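Local coordinates for extracellular solute-binding protein, family 1 (PDB 6FTH), which probably binds human milk oligosaccharides outside the cell and delivers them to an ABC transporter, as a family 1 extracellular solute-binding protein, at residues V86-F91 with D339-S344; I197-R202 with G265-D270; R384-D389 with D415-K420. All blocks are in the same frame, centred on the assembly; numbering follows the deposited sequence.

Contact 1 of 3, residues V86-F91 with D339-S344; sequences VSLHAF and DRFSLS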
ATOM      1  N   VAL A  86      -8.226   3.808 -24.129  1.00 18.02           N
ATOM      2  CA  VAL A  86      -7.966   4.247 -22.764  1.00 15.60           C
ATOM      3  C   VAL A  86      -8.025   3.025 -21.862  1.00 17.70           C
ATOM      4  O   VAL A  86      -8.925   2.191 -22.000  1.00 17.50           O
ATOM      5  CB  VAL A  86      -9.032   5.260 -22.312  1.00 18.73           C
ATOM      6  CG1 VAL A  86      -8.900   5.543 -20.827  1.00 17.86           C
ATOM      7  CG2 VAL A  86      -8.925   6.550 -23.120  1.00 16.93           C
ATOM      8  N   SER A  87      -7.067   2.909 -20.944  1.00 15.20           N
ATOM      9  CA  SER A  87      -7.089   1.852 -19.953  1.00 15.54           C
ATOM     10  C   SER A  87      -6.929   2.452 -18.561  1.00 13.90           C
ATOM     11  O   SER A  87      -6.043   3.290 -18.335  1.00 14.73           O
ATOM     12  CB  SER A  87      -5.995   0.826 -20.233  1.00 16.33           C
ATOM     13  OG  SER A  87      -6.042   0.395 -21.586  1.00 18.82           O
ATOM     14  N   LEU A  88      -7.770   1.997 -17.638  1.00 15.95           N
ATOM     15  CA  LEU A  88      -7.801   2.473 -16.260  1.00 12.63           C
ATOM     16  C   LEU A  88      -7.403   1.343 -15.310  1.00 14.29           C
ATOM     17  O   LEU A  88      -7.982   0.246 -15.369  1.00 14.00           O
ATOM     18  CB  LEU A  88      -9.202   2.957 -15.890  1.00 14.57           C
ATOM     19  CG  LEU A  88      -9.880   3.969 -16.826  1.00 14.61           C
ATOM     20  CD1 LEU A  88     -11.213   4.393 -16.200  1.00 15.22           C
ATOM     21  CD2 LEU A  88      -8.994   5.206 -17.175  1.00 14.29           C
ATOM     22  N   HIS A  89      -6.443   1.608 -14.410  1.00 14.68           N
ATOM     23  CA  HIS A  89      -6.022   0.627 -13.400  1.00 15.38           C
ATOM     24  C   HIS A  89      -5.368  -0.586 -14.068  1.00 15.14           C
ATOM     25  O   HIS A  89      -5.455  -1.720 -13.576  1.00 14.91           O
ATOM     26  CB  HIS A  89      -7.187   0.238 -12.467  1.00 14.02           C
ATOM     27  CG  HIS A  89      -6.830  -0.707 -11.342  1.00 12.29           C
ATOM     28  ND1 HIS A  89      -5.584  -0.749 -10.750  1.00 15.01           N
ATOM     29  CD2 HIS A  89      -7.575  -1.639 -10.698  1.00 15.05           C
ATOM     30  CE1 HIS A  89      -5.574  -1.671  -9.801  1.00 16.44           C
ATOM     31  NE2 HIS A  89      -6.767  -2.228  -9.752  1.00 14.31           N
ATOM     32  N   ALA A  90      -4.704  -0.334 -15.194  1.00 13.91           N
ATOM     33  CA  ALA A  90      -4.159  -1.397 -16.024  1.00 17.04           C
ATOM     34  C   ALA A  90      -2.644  -1.369 -16.125  1.00 19.35           C
ATOM     35  O   ALA A  90      -2.003  -2.419 -15.937  1.00 18.50           O
ATOM     36  CB  ALA A  90      -4.790  -1.312 -17.422  1.00 17.13           C
ATOM     37  N   PHE A  91      -2.055  -0.212 -16.428  1.00 15.55           N
ATOM     38  CA  PHE A  91      -0.637  -0.098 -16.761  1.00 17.55           C
ATOM     39  C   PHE A  91       0.098   0.849 -15.822  1.00 17.77           C
ATOM     40  O   PHE A  91      -0.313   2.002 -15.621  1.00 16.02           O
ATOM     41  CB  PHE A  91      -0.457   0.366 -18.204  1.00 16.22           C
ATOM     42  CG  PHE A  91      -1.111  -0.545 -19.200  1.00 16.93           C
ATOM     43  CD1 PHE A  91      -0.645  -1.830 -19.378  1.00 16.53           C
ATOM     44  CD2 PHE A  91      -2.165  -0.112 -19.973  1.00 17.40           C
ATOM     45  CE1 PHE A  91      -1.268  -2.683 -20.278  1.00 16.87           C
ATOM     46  CE2 PHE A  91      -2.778  -0.955 -20.881  1.00 19.69           C
ATOM     47  CZ  PHE A  91      -2.312  -2.240 -21.039  1.00 16.34           C
ATOM     48  N   ASP A 339      -1.181   3.784 -11.688  1.00 14.78           N
ATOM     49  CA  ASP A 339      -1.594   3.021 -12.860  1.00 15.61           C
ATOM     50  C   ASP A 339      -2.991   3.399 -13.345  1.00 14.46           C
ATOM     51  O   ASP A 339      -3.752   2.542 -13.781  1.00 15.56           O
ATOM     52  CB  ASP A 339      -1.563   1.526 -12.549  1.00 15.07           C
ATOM     53  CG  ASP A 339      -2.612   1.108 -11.538  1.00 17.65           C
ATOM     54  OD1 ASP A 339      -2.934   1.882 -10.610  1.00 15.83           O
ATOM     55  OD2 ASP A 339      -3.131  -0.014 -11.649  1.00 17.43           O
ATOM     56  N   ARG A 340      -3.355   4.669 -13.318  1.00 11.73           N
ATOM     57  CA  ARG A 340      -4.775   5.002 -13.359  1.00 11.25           C
ATOM     58  C   ARG A 340      -5.297   5.600 -14.667  1.00 13.36           C
ATOM     59  O   ARG A 340      -6.510   5.793 -14.798  1.00 15.23           O
ATOM     60  CB  ARG A 340      -5.134   5.828 -12.123  1.00 13.03           C
ATOM     61  CG  ARG A 340      -4.855   5.054 -10.838  1.00 12.25           C
ATOM     62  CD  ARG A 340      -5.812   3.871 -10.709  1.00 13.25           C
ATOM     63  NE  ARG A 340      -5.459   2.889  -9.689  1.00 15.35           N
ATOM     64  CZ  ARG A 340      -5.927   2.895  -8.447  1.00 13.77           C
ATOM     65  NH1 ARG A 340      -6.721   3.877  -8.000  1.00 12.83           N
ATOM     66  NH2 ARG A 340      -5.571   1.912  -7.615  1.00 16.88           N
ATOM     67  N   PHE A 341      -4.449   5.872 -15.648  1.00 11.86           N
ATOM     68  CA  PHE A 341      -4.938   6.265 -16.968  1.00 15.05           C
ATOM     69  C   PHE A 341      -3.816   6.183 -17.982  1.00 13.91           C
ATOM     70  O   PHE A 341      -2.785   6.848 -17.818  1.00 14.10           O
ATOM     71  CB  PHE A 341      -5.464   7.710 -16.941  1.00 14.99           C
ATOM     72  CG  PHE A 341      -6.114   8.158 -18.234  1.00 14.93           C
ATOM     73  CD1 PHE A 341      -5.346   8.548 -19.327  1.00 15.60           C
ATOM     74  CD2 PHE A 341      -7.497   8.202 -18.349  1.00 15.81           C
ATOM     75  CE1 PHE A 341      -5.945   8.960 -20.515  1.00 19.43           C
ATOM     76  CE2 PHE A 341      -8.102   8.605 -19.542  1.00 18.40           C
ATOM     77  CZ  PHE A 341      -7.319   8.966 -20.625  1.00 17.58           C
ATOM     78  N   SER A 342      -3.996   5.401 -19.043  1.00 15.84           N
ATOM     79  CA  SER A 342      -3.044   5.396 -20.142  1.00 16.05           C
ATOM     80  C   SER A 342      -3.808   5.412 -21.459  1.00 16.04           C
ATOM     81  O   SER A 342      -4.879   4.810 -21.560  1.00 16.08           O
ATOM     82  CB  SER A 342      -2.115   4.171 -20.104  1.00 16.24           C
ATOM     83  OG  SER A 342      -1.222   4.198 -18.992  1.00 15.18           O
ATOM     84  N   LEU A 343      -3.265   6.131 -22.432  1.00 16.38           N
ATOM     85  CA  LEU A 343      -3.883   6.351 -23.738  1.00 18.00           C
ATOM     86  C   LEU A 343      -3.051   5.639 -24.793  1.00 16.72           C
ATOM     87  O   LEU A 343      -1.836   5.824 -24.851  1.00 18.48           O
ATOM     88  CB  LEU A 343      -3.902   7.848 -24.057  1.00 16.15           C
ATOM     89  CG  LEU A 343      -4.438   8.340 -25.406  1.00 19.28           C
ATOM     90  CD1 LEU A 343      -5.865   7.881 -25.651  1.00 20.42           C
ATOM     91  CD2 LEU A 343      -4.352   9.858 -25.476  1.00 20.08           C
ATOM     92  N   SER A 344      -3.703   4.848 -25.634  1.00 16.84           N
ATOM     93  CA  SER A 344      -2.996   4.190 -26.723  1.00 18.22           C
ATOM     94  C   SER A 344      -2.451   5.229 -27.693  1.00 20.82           C
ATOM     95  O   SER A 344      -3.145   6.177 -28.069  1.00 19.74           O
ATOM     96  CB  SER A 344      -3.948   3.269 -27.489  1.00 20.58           C
ATOM     97  OG  SER A 344      -3.343   2.848 -28.699  1.00 28.15           O
TER
HETATM   98  O   HOH W   1      -4.099   2.098 -16.787  1.00 15.64           O
HETATM   99  O   HOH W   2      -4.832   2.249 -23.144  1.00 19.18           O
HETATM  100  O   HOH W   3      -3.145  -2.609 -12.482  1.00 20.42           O
HETATM  101  O   HOH W   4      -2.092   3.960 -16.370  1.00 14.27           O

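Contact 2 of 3, residues I197-R202 with G265-D270; sequences IPMNIR and GLIPAD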
ATOM      1  N   ILE A 197      -3.378 -15.496  21.925  1.00 14.95           N
ATOM      2  CA  ILE A 197      -2.218 -15.421  21.043  1.00 15.17           C
ATOM      3  C   ILE A 197      -1.537 -14.097  21.360  1.00 14.73           C
ATOM      4  O   ILE A 197      -2.054 -13.040  20.971  1.00 15.86           O
ATOM      5  CB  ILE A 197      -2.659 -15.466  19.574  1.00 15.53           C
ATOM      6  CG1 ILE A 197      -3.410 -16.768  19.267  1.00 19.70           C
ATOM      7  CG2 ILE A 197      -1.434 -15.337  18.663  1.00 16.89           C
ATOM      8  CD1 ILE A 197      -4.126 -16.799  17.903  1.00 21.30           C
ATOM      9  N   PRO A 198      -0.416 -14.086  22.091  1.00 13.94           N
ATOM     10  CA  PRO A 198       0.126 -12.796  22.524  1.00 15.45           C
ATOM     11  C   PRO A 198       0.424 -11.861  21.369  1.00 14.65           C
ATOM     12  O   PRO A 198       0.004 -10.702  21.402  1.00 13.63           O
ATOM     13  CB  PRO A 198       1.359 -13.201  23.329  1.00 13.35           C
ATOM     14  CG  PRO A 198       1.000 -14.566  23.846  1.00 15.10           C
ATOM     15  CD  PRO A 198       0.307 -15.207  22.719  1.00 16.60           C
ATOM     16  N   MET A 199       1.147 -12.341  20.367  1.00 14.60           N
ATOM     17  CA  MET A 199       1.433 -11.585  19.156  1.00 13.71           C
ATOM     18  C   MET A 199       1.228 -12.520  17.970  1.00 12.28           C
ATOM     19  O   MET A 199       1.684 -13.668  18.007  1.00 15.39           O
ATOM     20  CB  MET A 199       2.875 -11.066  19.186  1.00 14.21           C
ATOM     21  CG  MET A 199       3.254 -10.292  17.956  1.00 14.39           C
ATOM     22  SD  MET A 199       4.832  -9.433  18.190  1.00 15.40           S
ATOM     23  CE  MET A 199       4.929  -8.436  16.667  1.00 15.54           C
ATOM     24  N   ASN A 200       0.530 -12.036  16.939  1.00 13.05           N
ATOM     25  CA  ASN A 200       0.311 -12.776  15.710  1.00 13.40           C
ATOM     26  C   ASN A 200       0.956 -12.040  14.545  1.00 14.63           C
ATOM     27  O   ASN A 200       0.799 -10.821  14.411  1.00 15.64           O
ATOM     28  CB  ASN A 200      -1.170 -12.998  15.443  1.00 15.00           C
ATOM     29  CG  ASN A 200      -1.427 -14.325  14.765  1.00 19.21           C
ATOM     30  OD1 ASN A 200      -0.500 -15.034  14.388  1.00 20.63           O
ATOM     31  ND2 ASN A 200      -2.685 -14.642  14.565  1.00 19.47           N
ATOM     32  N   ILE A 201       1.690 -12.785  13.719  1.00 16.07           N
ATOM     33  CA  ILE A 201       2.363 -12.228  12.557  1.00 13.82           C
ATOM     34  C   ILE A 201       1.991 -13.053  11.331  1.00 15.26           C
ATOM     35  O   ILE A 201       1.696 -14.251  11.425  1.00 15.43           O
ATOM     36  CB  ILE A 201       3.904 -12.172  12.747  1.00 15.16           C
ATOM     37  CG1 ILE A 201       4.477 -13.546  13.124  1.00 13.71           C
ATOM     38  CG2 ILE A 201       4.284 -11.130  13.796  1.00 16.77           C
ATOM     39  CD1 ILE A 201       6.008 -13.640  12.998  1.00 14.50           C
ATOM     40  N   ARG A 202       2.008 -12.394  10.180  1.00 13.61           N
ATOM     41  CA  ARG A 202       1.774 -13.012   8.884  1.00 15.57           C
ATOM     42  C   ARG A 202       2.969 -13.837   8.442  1.00 18.30           C
ATOM     43  O   ARG A 202       4.118 -13.538   8.780  1.00 15.11           O
ATOM     44  CB  ARG A 202       1.602 -11.928   7.819  1.00 17.82           C
ATOM     45  CG  ARG A 202       0.248 -11.236   7.835  1.00 19.40           C
ATOM     46  CD  ARG A 202       0.118 -10.237   6.677  1.00 20.22           C
ATOM     47  NE  ARG A 202      -1.287 -10.062   6.287  1.00 21.48           N
ATOM     48  CZ  ARG A 202      -1.703  -9.456   5.179  1.00 27.32           C
ATOM     49  NH1 ARG A 202      -0.831  -8.925   4.328  1.00 21.28           N
ATOM     50  NH2 ARG A 202      -3.003  -9.388   4.919  1.00 26.38           N
ATOM     51  N   GLY A 265       6.642 -19.427  22.907  1.00 17.18           N
ATOM     52  CA  GLY A 265       5.221 -19.596  22.729  1.00 18.47           C
ATOM     53  C   GLY A 265       4.444 -18.306  22.671  1.00 19.28           C
ATOM     54  O   GLY A 265       3.235 -18.306  22.944  1.00 21.04           O
ATOM     55  N   LEU A 266       5.093 -17.191  22.323  1.00 17.43           N
ATOM     56  CA  LEU A 266       4.415 -15.902  22.288  1.00 15.54           C
ATOM     57  C   LEU A 266       3.876 -15.538  20.913  1.00 17.65           C
ATOM     58  O   LEU A 266       3.108 -14.573  20.797  1.00 15.90           O
ATOM     59  CB  LEU A 266       5.352 -14.822  22.796  1.00 14.25           C
ATOM     60  CG  LEU A 266       5.988 -15.120  24.164  1.00 15.00           C
ATOM     61  CD1 LEU A 266       7.027 -14.105  24.574  1.00 16.88           C
ATOM     62  CD2 LEU A 266       4.922 -15.216  25.262  1.00 16.89           C
ATOM     63  N   ILE A 267       4.263 -16.284  19.886  1.00 15.12           N
ATOM     64  CA  ILE A 267       3.753 -16.205  18.524  1.00 16.49           C
ATOM     65  C   ILE A 267       3.394 -17.631  18.114  1.00 16.19           C
ATOM     66  O   ILE A 267       4.104 -18.557  18.518  1.00 17.70           O
ATOM     67  CB  ILE A 267       4.833 -15.608  17.604  1.00 14.88           C
ATOM     68  CG1 ILE A 267       5.041 -14.136  17.963  1.00 16.22           C
ATOM     69  CG2 ILE A 267       4.478 -15.823  16.146  1.00 16.33           C
ATOM     70  CD1 ILE A 267       6.194 -13.432  17.241  1.00 15.35           C
ATOM     71  N   PRO A 268       2.343 -17.867  17.313  1.00 16.73           N
ATOM     72  CA  PRO A 268       1.984 -19.259  16.982  1.00 16.80           C
ATOM     73  C   PRO A 268       3.124 -19.989  16.291  1.00 21.80           C
ATOM     74  O   PRO A 268       3.783 -19.453  15.394  1.00 16.82           O
ATOM     75  CB  PRO A 268       0.772 -19.103  16.063  1.00 17.79           C
ATOM     76  CG  PRO A 268       0.146 -17.795  16.502  1.00 18.63           C
ATOM     77  CD  PRO A 268       1.340 -16.917  16.798  1.00 16.79           C
ATOM     78  N   ALA A 269       3.349 -21.236  16.721  1.00 21.54           N
ATOM     79  CA  ALA A 269       4.438 -22.032  16.167  1.00 21.87           C
ATOM     80  C   ALA A 269       4.282 -22.253  14.667  1.00 19.31           C
ATOM     81  O   ALA A 269       5.285 -22.398  13.964  1.00 19.92           O
ATOM     82  CB  ALA A 269       4.516 -23.379  16.891  1.00 24.53           C
ATOM     83  N   ASP A 270       3.052 -22.266  14.149  1.00 20.12           N
ATOM     84  CA  ASP A 270       2.817 -22.472  12.723  1.00 19.33           C
ATOM     85  C   ASP A 270       2.600 -21.166  11.965  1.00 19.39           C
ATOM     86  O   ASP A 270       1.991 -21.167  10.889  1.00 20.52           O
ATOM     87  CB  ASP A 270       1.653 -23.445  12.505  1.00 20.60           C
ATOM     88  CG  ASP A 270       0.341 -22.935  13.035  1.00 25.93           C
ATOM     89  OD1 ASP A 270       0.343 -22.011  13.865  1.00 25.31           O
ATOM     90  OD2 ASP A 270      -0.714 -23.488  12.629  1.00 28.51           O
TER

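Contact 3 of 3, residues R384-D389 with D415-K420; sequences RHYTVD and DGVTIK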
ATOM      1  N   ARG A 384     -17.912  22.358  -1.649  1.00 20.66           N
ATOM      2  CA  ARG A 384     -16.913  21.281  -1.728  1.00 17.39           C
ATOM      3  C   ARG A 384     -17.036  20.294  -0.572  1.00 17.42           C
ATOM      4  O   ARG A 384     -16.070  19.607  -0.236  1.00 16.21           O
ATOM      5  CB  ARG A 384     -15.478  21.824  -1.830  1.00 19.82           C
ATOM      6  CG  ARG A 384     -15.336  22.932  -2.859  1.00 21.57           C
ATOM      7  CD  ARG A 384     -13.887  23.291  -3.135  1.00 20.84           C
ATOM      8  NE  ARG A 384     -13.279  22.323  -4.044  1.00 19.58           N
ATOM      9  CZ  ARG A 384     -11.985  22.262  -4.305  1.00 18.41           C
ATOM     10  NH1 ARG A 384     -11.149  23.108  -3.715  1.00 20.68           N
ATOM     11  NH2 ARG A 384     -11.517  21.353  -5.149  1.00 18.95           N
ATOM     12  N   HIS A 385     -18.224  20.190   0.014  1.00 15.90           N
ATOM     13  CA  HIS A 385     -18.511  19.251   1.093  1.00 15.13           C
ATOM     14  C   HIS A 385     -19.459  18.172   0.583  1.00 16.19           C
ATOM     15  O   HIS A 385     -20.413  18.455  -0.161  1.00 16.82           O
ATOM     16  CB  HIS A 385     -19.141  19.964   2.299  1.00 16.66           C
ATOM     17  CG  HIS A 385     -19.267  19.089   3.508  1.00 15.33           C
ATOM     18  ND1 HIS A 385     -20.259  18.138   3.634  1.00 16.14           N
ATOM     19  CD2 HIS A 385     -18.505  18.986   4.620  1.00 15.66           C
ATOM     20  CE1 HIS A 385     -20.106  17.498   4.780  1.00 15.66           C
ATOM     21  NE2 HIS A 385     -19.047  17.992   5.400  1.00 16.20           N
ATOM     22  N   TYR A 386     -19.174  16.927   0.965  1.00 15.24           N
ATOM     23  CA  TYR A 386     -19.943  15.769   0.529  1.00 14.30           C
ATOM     24  C   TYR A 386     -20.226  14.908   1.744  1.00 16.42           C
ATOM     25  O   TYR A 386     -19.378  14.786   2.627  1.00 15.27           O
ATOM     26  CB  TYR A 386     -19.175  14.966  -0.525  1.00 11.75           C
ATOM     27  CG  TYR A 386     -18.873  15.802  -1.730  1.00 12.44           C
ATOM     28  CD1 TYR A 386     -19.784  15.921  -2.772  1.00 14.24           C
ATOM     29  CD2 TYR A 386     -17.705  16.549  -1.788  1.00 13.90           C
ATOM     30  CE1 TYR A 386     -19.525  16.718  -3.852  1.00 14.97           C
ATOM     31  CE2 TYR A 386     -17.420  17.350  -2.883  1.00 14.84           C
ATOM     32  CZ  TYR A 386     -18.346  17.438  -3.915  1.00 15.01           C
ATOM     33  OH  TYR A 386     -18.122  18.229  -5.016  1.00 18.24           O
ATOM     34  N   THR A 387     -21.410  14.293   1.778  1.00 14.16           N
ATOM     35  CA  THR A 387     -21.809  13.410   2.870  1.00 14.12           C
ATOM     36  C   THR A 387     -22.191  12.040   2.334  1.00 13.89           C
ATOM     37  O   THR A 387     -23.032  11.921   1.437  1.00 15.51           O
ATOM     38  CB  THR A 387     -22.979  13.997   3.659  1.00 15.91           C
ATOM     39  OG1 THR A 387     -22.596  15.276   4.184  1.00 13.95           O
ATOM     40  CG2 THR A 387     -23.372  13.066   4.794  1.00 17.12           C
ATOM     41  N   VAL A 388     -21.569  11.020   2.895  1.00 12.88           N
ATOM     42  CA  VAL A 388     -21.837   9.631   2.552  1.00 14.94           C
ATOM     43  C   VAL A 388     -22.890   9.065   3.503  1.00 15.69           C
ATOM     44  O   VAL A 388     -22.822   9.256   4.726  1.00 15.94           O
ATOM     45  CB  VAL A 388     -20.545   8.803   2.631  1.00 14.28           C
ATOM     46  CG1 VAL A 388     -20.822   7.311   2.318  1.00 15.42           C
ATOM     47  CG2 VAL A 388     -19.496   9.355   1.692  1.00 14.36           C
ATOM     48  N   ASP A 389     -23.856   8.344   2.939  1.00 14.30           N
ATOM     49  CA  ASP A 389     -24.778   7.536   3.733  1.00 16.55           C
ATOM     50  C   ASP A 389     -24.018   6.267   4.099  1.00 16.97           C
ATOM     51  O   ASP A 389     -23.869   5.358   3.280  1.00 15.59           O
ATOM     52  CB  ASP A 389     -26.018   7.229   2.903  1.00 17.90           C
ATOM     53  CG  ASP A 389     -27.089   6.498   3.684  1.00 21.26           C
ATOM     54  OD1 ASP A 389     -26.750   5.733   4.603  1.00 19.48           O
ATOM     55  OD2 ASP A 389     -28.285   6.682   3.351  1.00 23.36           O
ATOM     56  N   ASP A 415      -7.425  18.695  -1.636  1.00 13.42           N
ATOM     57  CA  ASP A 415      -7.439  18.982  -0.198  1.00 12.19           C
ATOM     58  C   ASP A 415      -8.568  19.944   0.210  1.00 11.11           C
ATOM     59  O   ASP A 415      -9.016  19.916   1.374  1.00 12.20           O
ATOM     60  CB  ASP A 415      -6.105  19.572   0.226  1.00 11.80           C
ATOM     61  CG  ASP A 415      -4.986  18.564   0.300  1.00 14.15           C
ATOM     62  OD1 ASP A 415      -5.166  17.359  -0.049  1.00 14.11           O
ATOM     63  OD2 ASP A 415      -3.868  18.985   0.704  1.00 15.14           O
ATOM     64  N   GLY A 416      -9.044  20.782  -0.720  1.00 12.56           N
ATOM     65  CA  GLY A 416     -10.165  21.677  -0.431  1.00 13.45           C
ATOM     66  C   GLY A 416     -11.525  20.993  -0.318  1.00 15.50           C
ATOM     67  O   GLY A 416     -12.491  21.644   0.103  1.00 15.04           O
ATOM     68  N   VAL A 417     -11.612  19.714  -0.652  1.00 12.69           N
ATOM     69  CA  VAL A 417     -12.839  18.935  -0.535  1.00 13.63           C
ATOM     70  C   VAL A 417     -12.882  18.294   0.838  1.00 15.46           C
ATOM     71  O   VAL A 417     -11.871  17.768   1.320  1.00 13.55           O
ATOM     72  CB  VAL A 417     -12.865  17.853  -1.631  1.00 12.84           C
ATOM     73  CG1 VAL A 417     -13.932  16.757  -1.338  1.00 12.85           C
ATOM     74  CG2 VAL A 417     -13.096  18.505  -2.977  1.00 13.22           C
ATOM     75  N   THR A 418     -14.052  18.340   1.474  1.00 14.22           N
ATOM     76  CA  THR A 418     -14.306  17.665   2.740  1.00 13.06           C
ATOM     77  C   THR A 418     -15.353  16.590   2.508  1.00 13.83           C
ATOM     78  O   THR A 418     -16.373  16.846   1.857  1.00 14.71           O
ATOM     79  CB  THR A 418     -14.809  18.642   3.795  1.00 18.26           C
ATOM     80  OG1 THR A 418     -13.754  19.573   4.087  1.00 17.69           O
ATOM     81  CG2 THR A 418     -15.194  17.892   5.073  1.00 17.68           C
ATOM     82  N   ILE A 419     -15.087  15.399   3.030  1.00 14.00           N
ATOM     83  CA  ILE A 419     -16.013  14.279   2.937  1.00 13.47           C
ATOM     84  C   ILE A 419     -16.362  13.871   4.346  1.00 15.27           C
ATOM     85  O   ILE A 419     -15.471  13.598   5.160  1.00 14.66           O
ATOM     86  CB  ILE A 419     -15.399  13.090   2.190  1.00 13.78           C
ATOM     87  CG1 ILE A 419     -15.028  13.502   0.759  1.00 16.70           C
ATOM     88  CG2 ILE A 419     -16.384  11.903   2.195  1.00 16.08           C
ATOM     89  CD1 ILE A 419     -14.170  12.480   0.005  1.00 19.70           C
ATOM     90  N   LYS A 420     -17.654  13.823   4.628  1.00 14.65           N
ATOM     91  CA  LYS A 420     -18.157  13.261   5.859  1.00 15.25           C
ATOM     92  C   LYS A 420     -18.676  11.862   5.557  1.00 14.37           C
ATOM     93  O   LYS A 420     -19.455  11.677   4.614  1.00 15.36           O
ATOM     94  CB  LYS A 420     -19.273  14.136   6.410  1.00 16.35           C
ATOM     95  CG  LYS A 420     -19.972  13.557   7.606  1.00 18.26           C
ATOM     96  CD  LYS A 420     -21.049  14.547   8.031  1.00 21.78           C
ATOM     97  CE  LYS A 420     -21.976  14.073   9.103  1.00 28.98           C
ATOM     98  NZ  LYS A 420     -22.986  15.185   9.287  1.00 32.21           N
TER
HETATM   99  O   HOH W   5     -24.031  16.366   6.266  1.00 18.95           O

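Contact 1 of 3, residues V86-F91 with D339-S344
D339 and H89 meet at one end of the antiparallel pairing of strands 86-88 and 339-343, which sit side by side in a four-stranded sheet, in the order 59-66, 29-36, 86-88, 339-343, consistent with one lobe of a type II periplasmic-binding-protein fold. H89 ND1 gives its hydrogen to D339 OD2 at 2.7 Å, on the syn side of the oxygen, while ring and carboxylate stand almost perpendicular, 85° apart. With CG between its backbone N and carbonyl carbon (chi1 68°), D339 turns its carboxylate to H89. The other oxygen, OD1, is met from above the carboxylate plane by R340 NE at 2.9 Å in a salt bridge, so one carboxylate holds both groups; E67 takes the far nitrogen of H89, and the R340 guanidinium also reaches the carbonyl of D407. An alanine at D339 would probably leave H89 ND1 and R340 NE without the carboxylate that holds both and set the imidazole somewhat freer to turn.

S342 belongs to the strand pairing proper. It faces S87 in a hydrogen-bonded pair, S342 N to S87 O and S87 N to S342 O both measuring 3.0 Å. Its hydroxyl is bonded to the carbonyl of Y138 and, through a water, to F91 O. On the opposite face V86 and L88 pack against F341: V86 CG1 lies 3.4 Å from F341 CE2, with helix 350-360 covering V86, F341 and L343. Another water ties the strand end to the turn, donating to S87 O at 2.8 Å and to D339 O, and accepting from A90 N.

Contact 2 of 3, residues I197-R202 with G265-D270
M199 N donates to L266 O at 3.0 Å, nearly along the C=O axis (176°), and this single backbone bond fastens an edge strand, 197-199, of a mixed four-stranded sheet to the loop that follows helix 249-263. That helix ends in a Schellman motif with G265, at positive phi, as its C-prime residue, and the chain leaves it directly into the contact. M199 O is approached in turn by I267 CA at 3.3 Å, a CA-H...O contact.

Apolar side chains fill in around this join. The ring of P198 lies against L266 O, with CB 3.4 Å from that oxygen, and helix 173-185 packs on P198 and L266 through K184. P268 CG touches both I197 CG2 at 3.6 Å and N200 OD1 at 3.5 Å, and the proline crosses both side chains at about a right angle. The side-chain nitrogen ND2 of N200 is hydrogen-bonded to Q283 and D282. Y258 of helix 249-263 touches M199, I201 and I267, drawing strand, loop and helix into one cluster. The chi1 of I201, 54°, places CG1 between its backbone N and carbonyl carbon, where it meets I267 CG2 at 3.8 Å.

Contact 3 of 3, residues R384-D389 with D415-K420
K420 and Y386 are joined by the straightest of four backbone hydrogen bonds, K420 N to Y386 O at 2.8 Å with an angle of 174° at the hydrogen. V388 N to K420 O, also 2.8 Å, continues the alternation, as do Y386 N to T418 O and T418 N to R384 O, each at 2.9 Å. This is the regular pattern of parallel strands, here the two strands of a beta-alpha-beta unit.

On one face H385 meets both T418 and K420. Its CG is anti to the backbone N (chi1 -171°), and the ring reaches across the strands, its CD2 3.5 Å from T418 CG2 and its CE1 3.8 Å from K420 CB. D381 accepts from the ring's ND1 and is also bonded to T387 OG1. A water donates to T387 OG1 and is only weakly bonded to K420 NZ.

On the other face the Y386 ring turns its edge to V417, CD2 lying 3.8 Å from V417 CG1, while V388 meets I419 beyond. At the strand entrance the R384 guanidinium has G416 C over one face, and E363 takes both R384 NE, in a salt bridge, and the Y386 hydroxyl.

Strand 385-388 thus lies between antiparallel strand 378-382 and parallel strand 418-420, which helix 390-398 connects to it; helix 363-371 covers the face of Y386, V388 and I419, through V367 and L371.

From the N terminus, the chain first enters contact 1 at 86-91 and then leaves for some 250 residues before 339-344 returns to close it. Contact 2 opens and closes within that excursion, joining 197-202 to 265-270 on the opposite side of the chain's centre, about 41 Å away between centres. The pattern is consistent with a two-lobed binding protein whose chain passes from one lobe to the other and back. Contact 3 follows in series, a short closure across 25 residues, its nearest atoms about 14 Å from contact 1. No two cross: contact 1 ties distant sequence into a sheet, contact 2 joins edge strand 197-199 to the loop after helix 249-263, and contact 3 pairs strands 385-388 and 418-420.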